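Salicylate 5-hydroxylase, large oxygenase component (Ralstonia sp., PDB 7C8Z) hydroxylates salicylate at carbon 5 to give gentisate, as the iron- and [2Fe-2S]-containing oxygenase component of an NADH-dependent multicomponent enzyme. Local coordinates at residues E60-A65 with T325-V330; A179-A184 with E194-F199; W356-F361 with I374-F379. All coordinates share one frame; numbering follows the deposited sequence.

Contact 1: residues E60-A65 with T325-V330; sequences ERLFYA and TIFPSV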
# COMPACT_ATOMS: atom_id res chain seq x y z
N GLU A 60 1.37 21.81 16.55
CA GLU A 60 1.05 23.22 16.78
C GLU A 60 2.03 23.86 17.76
O GLU A 60 2.45 25.01 17.55
CB GLU A 60 -0.38 23.36 17.29
CG GLU A 60 -1.46 22.91 16.31
CD GLU A 60 -1.95 24.03 15.41
OE1 GLU A 60 -1.13 24.88 14.99
OE2 GLU A 60 -3.16 24.07 15.12
N ARG A 61 2.40 23.15 18.83
CA ARG A 61 3.09 23.77 19.96
C ARG A 61 4.58 23.46 20.05
O ARG A 61 5.29 24.16 20.77
CB ARG A 61 2.42 23.35 21.27
CG ARG A 61 0.97 23.80 21.39
CD ARG A 61 0.43 23.55 22.78
NE ARG A 61 -0.97 23.97 22.91
CZ ARG A 61 -1.71 23.77 23.99
NH1 ARG A 61 -1.19 23.16 25.04
NH2 ARG A 61 -2.97 24.18 24.02
N LEU A 62 5.07 22.43 19.36
CA LEU A 62 6.49 22.10 19.38
C LEU A 62 7.18 22.32 18.05
O LEU A 62 8.39 22.57 18.03
CB LEU A 62 6.69 20.64 19.80
CG LEU A 62 6.41 20.28 21.27
CD1 LEU A 62 6.87 21.38 22.21
CD2 LEU A 62 4.94 19.98 21.49
N PHE A 63 6.45 22.25 16.93
CA PHE A 63 7.03 22.41 15.60
C PHE A 63 6.66 23.72 14.93
O PHE A 63 7.47 24.25 14.17
CB PHE A 63 6.58 21.26 14.69
CG PHE A 63 7.22 19.95 15.03
CD1 PHE A 63 6.69 19.15 16.04
CD2 PHE A 63 8.34 19.51 14.35
CE1 PHE A 63 7.27 17.94 16.35
CE2 PHE A 63 8.92 18.30 14.66
CZ PHE A 63 8.39 17.51 15.67
N TYR A 64 5.47 24.25 15.19
CA TYR A 64 4.99 25.45 14.51
C TYR A 64 5.04 26.69 15.38
O TYR A 64 4.62 27.76 14.92
CB TYR A 64 3.56 25.23 14.00
CG TYR A 64 3.40 24.04 13.09
CD1 TYR A 64 4.46 23.57 12.31
CD2 TYR A 64 2.18 23.38 12.99
CE1 TYR A 64 4.31 22.48 11.47
CE2 TYR A 64 2.02 22.29 12.15
CZ TYR A 64 3.09 21.85 11.39
OH TYR A 64 2.93 20.76 10.56
N ALA A 65 5.54 26.60 16.60
CA ALA A 65 5.55 27.75 17.50
C ALA A 65 6.63 27.56 18.56
O ALA A 65 6.84 26.45 19.05
CB ALA A 65 4.18 27.94 18.16
N THR A 325 20.75 16.39 21.06
CA THR A 325 19.36 16.46 20.63
C THR A 325 18.87 17.91 20.74
O THR A 325 18.85 18.47 21.85
CB THR A 325 18.47 15.54 21.46
OG1 THR A 325 18.82 15.64 22.85
CG2 THR A 325 18.63 14.10 20.99
N ILE A 326 18.50 18.50 19.61
CA ILE A 326 17.87 19.81 19.57
C ILE A 326 16.38 19.59 19.30
O ILE A 326 15.98 19.18 18.20
CB ILE A 326 18.50 20.73 18.53
CG1 ILE A 326 19.95 21.04 18.92
CG2 ILE A 326 17.71 22.03 18.40
CD1 ILE A 326 20.66 21.97 17.96
N PHE A 327 15.59 19.86 20.33
CA PHE A 327 14.16 19.59 20.33
C PHE A 327 13.43 20.59 19.44
O PHE A 327 13.72 21.79 19.49
CB PHE A 327 13.62 19.67 21.76
CG PHE A 327 12.45 18.77 22.04
CD1 PHE A 327 12.62 17.41 22.23
CD2 PHE A 327 11.17 19.30 22.14
CE1 PHE A 327 11.54 16.59 22.50
CE2 PHE A 327 10.08 18.48 22.40
CZ PHE A 327 10.27 17.12 22.59
N PRO A 328 12.44 20.15 18.66
CA PRO A 328 12.03 18.74 18.60
C PRO A 328 12.50 18.04 17.33
O PRO A 328 12.13 16.88 17.11
CB PRO A 328 10.51 18.84 18.60
CG PRO A 328 10.26 20.08 17.75
CD PRO A 328 11.47 21.00 17.94
N SER A 329 13.30 18.72 16.51
CA SER A 329 13.41 18.35 15.12
C SER A 329 14.70 17.64 14.73
O SER A 329 14.71 16.97 13.69
CB SER A 329 13.26 19.59 14.22
OG SER A 329 14.51 20.19 13.95
N VAL A 330 15.79 17.78 15.48
CA VAL A 330 17.06 17.31 14.93
C VAL A 330 17.98 16.71 15.97
O VAL A 330 17.90 16.98 17.17
CB VAL A 330 17.78 18.45 14.17
CG1 VAL A 330 18.50 19.39 15.13
CG2 VAL A 330 18.74 17.89 13.11
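Leu62, on helix 52-63, meets Phe327 and Pro328 with different parts of itself. Its branch point looks at the rim of the Phe327 ring, near the ring plane, with Leu62 CG 4.2 Å from Phe327 CE2, while lower down Leu62 CB lies 4.2 Å from Pro328 CG. The backbone takes part as well: the carbonyl Leu62 O sits by the proline ring, close to both Pro328 CG and Pro328 CD. Leu62 also packs against Tyr435 and Val439 of helix 427-440, and so touches both that helix and the 325-330 turn.

Phe63 comes next and offers its ring face to the proline. With CG anti to its own carbonyl carbon (chi1 -71°), the ring swings over Pro328, whose CG stands 3.7 Å from the Phe63 ring centroid and only 7° off the ring normal. This is a CH-pi contact over the middle of the face. Trp231 meets the same Phe63 ring edge-to-face.

The peptide bond before Pro328 is cis, and the turn leads into a classic beta bulge in which Ser329 and Val330 both face Ile326. No hydrogen bond crosses between 60-65 and 325-330. The chemistry is therefore that of a buried apolar joint, in which proline carbons against an aromatic face and leucine against a ring rim tie the N-terminal helix to the catalytic-domain sheet.

Contact 2: residues A179-A184 with E194-F199; sequences AARGGA and EPFEEF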
# COMPACT_ATOMS: atom_id res chain seq x y z
N ALA A 179 17.64 31.20 11.26
CA ALA A 179 18.81 31.32 12.12
C ALA A 179 19.89 30.38 11.59
O ALA A 179 19.72 29.16 11.61
CB ALA A 179 18.46 30.98 13.57
N ALA A 180 20.98 30.96 11.10
CA ALA A 180 22.12 30.20 10.62
C ALA A 180 23.32 30.43 11.52
O ALA A 180 23.58 31.56 11.94
CB ALA A 180 22.46 30.56 9.17
N ARG A 181 24.04 29.36 11.83
CA ARG A 181 25.20 29.44 12.70
C ARG A 181 26.09 28.23 12.46
O ARG A 181 25.59 27.10 12.39
CB ARG A 181 24.79 29.51 14.18
CG ARG A 181 25.99 29.65 15.11
CD ARG A 181 25.58 29.62 16.57
NE ARG A 181 26.73 29.86 17.45
CZ ARG A 181 26.91 30.97 18.16
NH1 ARG A 181 26.02 31.95 18.09
NH2 ARG A 181 27.98 31.10 18.94
N GLY A 182 27.39 28.47 12.31
CA GLY A 182 28.36 27.40 12.18
C GLY A 182 28.19 26.53 10.96
O GLY A 182 28.83 25.48 10.84
N GLY A 183 27.31 26.93 10.04
CA GLY A 183 27.01 26.14 8.87
C GLY A 183 25.67 25.44 8.92
O GLY A 183 25.23 24.92 7.89
N ALA A 184 25.02 25.40 10.08
CA ALA A 184 23.71 24.80 10.21
C ALA A 184 22.64 25.88 10.13
O ALA A 184 22.86 27.02 10.53
CB ALA A 184 23.59 24.03 11.53
N GLU A 194 12.34 33.11 20.71
CA GLU A 194 13.60 33.46 21.36
C GLU A 194 14.73 33.29 20.35
O GLU A 194 14.62 32.48 19.43
CB GLU A 194 13.83 32.57 22.58
CG GLU A 194 13.60 31.10 22.29
CD GLU A 194 13.32 30.28 23.53
OE1 GLU A 194 14.09 30.41 24.52
OE2 GLU A 194 12.34 29.49 23.52
N PRO A 195 15.81 34.07 20.47
CA PRO A 195 16.96 33.86 19.58
C PRO A 195 17.50 32.44 19.68
O PRO A 195 17.32 31.75 20.69
CB PRO A 195 17.99 34.89 20.07
CG PRO A 195 17.18 35.93 20.76
CD PRO A 195 15.98 35.24 21.34
N PHE A 196 18.16 32.01 18.60
CA PHE A 196 18.67 30.65 18.52
C PHE A 196 19.60 30.32 19.68
O PHE A 196 19.52 29.22 20.25
CB PHE A 196 19.38 30.45 17.18
CG PHE A 196 19.87 29.06 16.94
CD1 PHE A 196 18.99 28.03 16.65
CD2 PHE A 196 21.23 28.78 17.00
CE1 PHE A 196 19.45 26.75 16.43
CE2 PHE A 196 21.69 27.49 16.78
CZ PHE A 196 20.80 26.48 16.50
N GLU A 197 20.48 31.25 20.03
CA GLU A 197 21.43 31.03 21.11
C GLU A 197 20.71 30.83 22.45
O GLU A 197 21.03 29.91 23.20
CB GLU A 197 22.42 32.20 21.18
CG GLU A 197 23.28 32.36 19.93
CD GLU A 197 22.55 33.06 18.79
OE1 GLU A 197 21.51 33.71 19.06
OE2 GLU A 197 22.99 32.95 17.62
N GLU A 198 19.74 31.69 22.75
CA GLU A 198 18.95 31.51 23.96
C GLU A 198 18.04 30.29 23.87
O GLU A 198 17.69 29.70 24.90
CB GLU A 198 18.13 32.77 24.25
CG GLU A 198 18.97 33.97 24.65
CD GLU A 198 18.16 35.25 24.71
OE1 GLU A 198 18.71 36.32 24.37
OE2 GLU A 198 16.97 35.18 25.10
N PHE A 199 17.65 29.91 22.65
CA PHE A 199 16.88 28.69 22.48
C PHE A 199 17.70 27.47 22.90
O PHE A 199 17.18 26.56 23.55
CB PHE A 199 16.43 28.55 21.02
CG PHE A 199 15.55 27.36 20.76
CD1 PHE A 199 14.27 27.29 21.29
CD2 PHE A 199 15.99 26.31 19.97
CE1 PHE A 199 13.45 26.20 21.04
CE2 PHE A 199 15.18 25.21 19.71
CZ PHE A 199 13.91 25.16 20.25
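Arg181 NH1 reaches Glu197 OE2 across 3.2 Å, a salt bridge whose hydrogen bond is weak because the N-H points well off the acceptor, at 131°. The carboxylate oxygen lies at the edge of the guanidinium, near its plane, yet the two flat groups are turned 60° against each other, so they do not form a flush two-point pair. The stronger polar partner of Arg181 is Asp209, which takes the NE side as a salt bridge. Held by two acids, the guanidinium bridges the first turn of helix 196-211 and a later one, and the positive charge is probably well balanced.

The torsions explain the reach. Arg181 runs fully extended from CG to NE, with CG anti to the backbone N (chi1 -178°), while Glu197 bends at its second torsion and brings its carboxylate back toward the strand.

Next to this polar link is an apolar one. Ala179 CB rests 3.8 Å from Phe196 CB and touches the start of the ring obliquely. Further along the strand, the aliphatic part of Arg181 comes to the rim of the same ring, with Arg181 CD 4.4 Å from Phe196 CE2.

Strand 175-181 ends here, and the type I' turn from Arg181 to Ala184 carries the chain into strand 184-188, a two-residue beta hairpin whose strands lie between 69-73 and 103-107 in the Rieske-domain sheet. Helix 196-211 starts against it, with Pro195 at its N-cap position, and packs Phe196 among Phe186 of the hairpin, Phe208 of the same helix and Trp68.

Contact 3: residues W356-F361 with I374-F379; sequences WTHFGF and IQANLF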
# COMPACT_ATOMS: atom_id res chain seq x y z
N TRP A 356 19.34 11.37 7.26
CA TRP A 356 20.73 11.54 7.68
C TRP A 356 21.46 12.33 6.61
O TRP A 356 21.51 11.90 5.45
CB TRP A 356 21.41 10.18 7.87
CG TRP A 356 20.70 9.18 8.74
CD1 TRP A 356 19.43 8.69 8.57
CD2 TRP A 356 21.23 8.51 9.89
NE1 TRP A 356 19.14 7.77 9.55
CE2 TRP A 356 20.23 7.64 10.37
CE3 TRP A 356 22.45 8.57 10.56
CZ2 TRP A 356 20.41 6.85 11.50
CZ3 TRP A 356 22.63 7.78 11.68
CH2 TRP A 356 21.62 6.93 12.14
N THR A 357 21.99 13.49 6.99
CA THR A 357 22.91 14.26 6.15
C THR A 357 24.30 14.05 6.74
O THR A 357 24.62 14.60 7.80
CB THR A 357 22.53 15.74 6.13
OG1 THR A 357 21.12 15.87 5.94
CG2 THR A 357 23.27 16.46 5.01
N HIS A 358 25.11 13.23 6.07
CA HIS A 358 26.48 12.99 6.49
C HIS A 358 27.38 14.01 5.83
O HIS A 358 27.32 14.19 4.60
CB HIS A 358 26.93 11.58 6.11
CG HIS A 358 26.28 10.50 6.91
ND1 HIS A 358 26.97 9.76 7.86
CD2 HIS A 358 25.02 10.02 6.90
CE1 HIS A 358 26.15 8.88 8.40
NE2 HIS A 358 24.96 9.01 7.84
N PHE A 359 28.24 14.66 6.62
CA PHE A 359 29.09 15.71 6.07
C PHE A 359 30.49 15.62 6.66
O PHE A 359 30.72 15.00 7.70
CB PHE A 359 28.51 17.11 6.31
CG PHE A 359 28.31 17.45 7.77
CD1 PHE A 359 27.17 17.03 8.45
CD2 PHE A 359 29.25 18.20 8.45
CE1 PHE A 359 26.99 17.35 9.78
CE2 PHE A 359 29.07 18.52 9.79
CZ PHE A 359 27.94 18.10 10.45
N GLY A 360 31.43 16.26 5.96
CA GLY A 360 32.79 16.44 6.44
C GLY A 360 33.15 17.91 6.39
O GLY A 360 32.27 18.76 6.20
N PHE A 361 34.43 18.23 6.57
CA PHE A 361 34.89 19.61 6.58
C PHE A 361 35.75 19.88 5.35
O PHE A 361 36.31 18.97 4.75
CB PHE A 361 35.68 19.92 7.85
CG PHE A 361 34.98 19.50 9.11
CD1 PHE A 361 34.00 20.30 9.68
CD2 PHE A 361 35.28 18.28 9.71
CE1 PHE A 361 33.35 19.91 10.82
CE2 PHE A 361 34.63 17.89 10.86
CZ PHE A 361 33.66 18.70 11.42
N ILE A 374 33.94 5.35 5.17
CA ILE A 374 33.99 3.95 5.57
C ILE A 374 33.40 3.78 6.97
O ILE A 374 32.71 2.79 7.25
CB ILE A 374 35.43 3.41 5.48
CG1 ILE A 374 35.90 3.40 4.02
CG2 ILE A 374 35.51 2.00 6.07
CD1 ILE A 374 37.11 2.51 3.75
N GLN A 375 33.63 4.74 7.86
CA GLN A 375 33.06 4.62 9.19
C GLN A 375 31.55 4.84 9.20
O GLN A 375 30.88 4.41 10.14
CB GLN A 375 33.74 5.60 10.15
CG GLN A 375 35.16 5.20 10.52
CD GLN A 375 35.79 6.18 11.49
OE1 GLN A 375 37.00 6.41 11.46
NE2 GLN A 375 34.97 6.76 12.35
N ALA A 376 31.00 5.46 8.15
CA ALA A 376 29.54 5.57 8.04
C ALA A 376 28.84 4.21 7.92
O ALA A 376 27.61 4.16 8.03
CB ALA A 376 29.17 6.45 6.85
N ASN A 377 29.58 3.12 7.69
CA ASN A 377 28.96 1.80 7.63
C ASN A 377 28.37 1.36 8.97
O ASN A 377 27.62 0.38 9.00
CB ASN A 377 29.98 0.76 7.15
CG ASN A 377 30.07 0.70 5.63
OD1 ASN A 377 29.17 1.15 4.92
ND2 ASN A 377 31.17 0.13 5.12
N LEU A 378 28.69 2.05 10.07
CA LEU A 378 28.10 1.74 11.37
C LEU A 378 26.77 2.43 11.60
O LEU A 378 26.03 2.03 12.51
CB LEU A 378 29.06 2.14 12.50
CG LEU A 378 30.52 1.73 12.41
CD1 LEU A 378 31.29 2.32 13.57
CD2 LEU A 378 30.65 0.22 12.39
N PHE A 379 26.45 3.45 10.82
CA PHE A 379 25.27 4.27 11.04
C PHE A 379 24.39 4.26 9.80
O PHE A 379 24.68 3.59 8.80
CB PHE A 379 25.70 5.69 11.42
CG PHE A 379 26.87 5.72 12.37
CD1 PHE A 379 26.69 5.51 13.72
CD2 PHE A 379 28.16 5.93 11.89
CE1 PHE A 379 27.77 5.52 14.59
CE2 PHE A 379 29.24 5.94 12.75
CZ PHE A 379 29.04 5.74 14.10
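Trp356 and Phe379 make the main apolar contact: the far corner of the indole, Trp356 CZ3, comes 3.7 Å from Phe379 CB. The two side chains cross at about a right angle, and it is the first carbon of Phe379 that touches, met obliquely by the indole. From there the phenyl ring leads off, away from strand 352-361, and one of its faces lies over Leu378 CB, so that the ring folds back on its own chain.

His358, two residues along the strand, adds looser packing. Its ring has CG anti to the carbonyl carbon (chi1 -71°), which sends the imidazole toward Ala376 in the 3-10 segment 376-378. There His358 ND1 is 4.1 Å from Ala376 CB, approached obliquely. The rim of the same ring lies near Phe379 CB, with His358 CE1 4.4 Å away, close to the ring plane.

No hydrogen bond joins the two segments; polar groups here bond to neighbouring parts of the fold. Trp356 NE1 is hydrogen-bonded to Gln225, which probably helps hold the indole in its rotation. Ala376 O accepts a bond from Arg223. Both partners lie on the neighbouring strand 217-227. The chain of another protein in the assembly also packs its apolar side chains on His358 and Ala376.

The contact packs the segment from helix 366-375 through the 3-10 turn against the antiparallel sheet of the ring-hydroxylating catalytic domain. The side chain of Trp356 lies about 8 Å from the bound iron and about 6 Å from that of Asp389, an iron ligand, so this packing forms part of the surroundings of the mononuclear iron site.

Overall arrangement
Contacts 1 and 2 form one continuous region, with centres 14 Å apart: the ring of Phe199 touches the 325-330 segment, where Phe199 CZ is 3.5 Å from Phe327 O, and this packing brings helix 196-211, which the Rieske-domain hairpin adjoins, up to the catalytic sheet. Along the chain contact 2 is nested within the loop that contact 1 closes. Contact 3 stands apart, its centre 24 Å from each of the others, but it shares the catalytic sheet with contact 1, reaching it through strand 352-361 where contact 1 uses the end of strand 321-326. Contact 3 alone lies near the mononuclear iron; contacts 1 and 2 are distant from both metal centres.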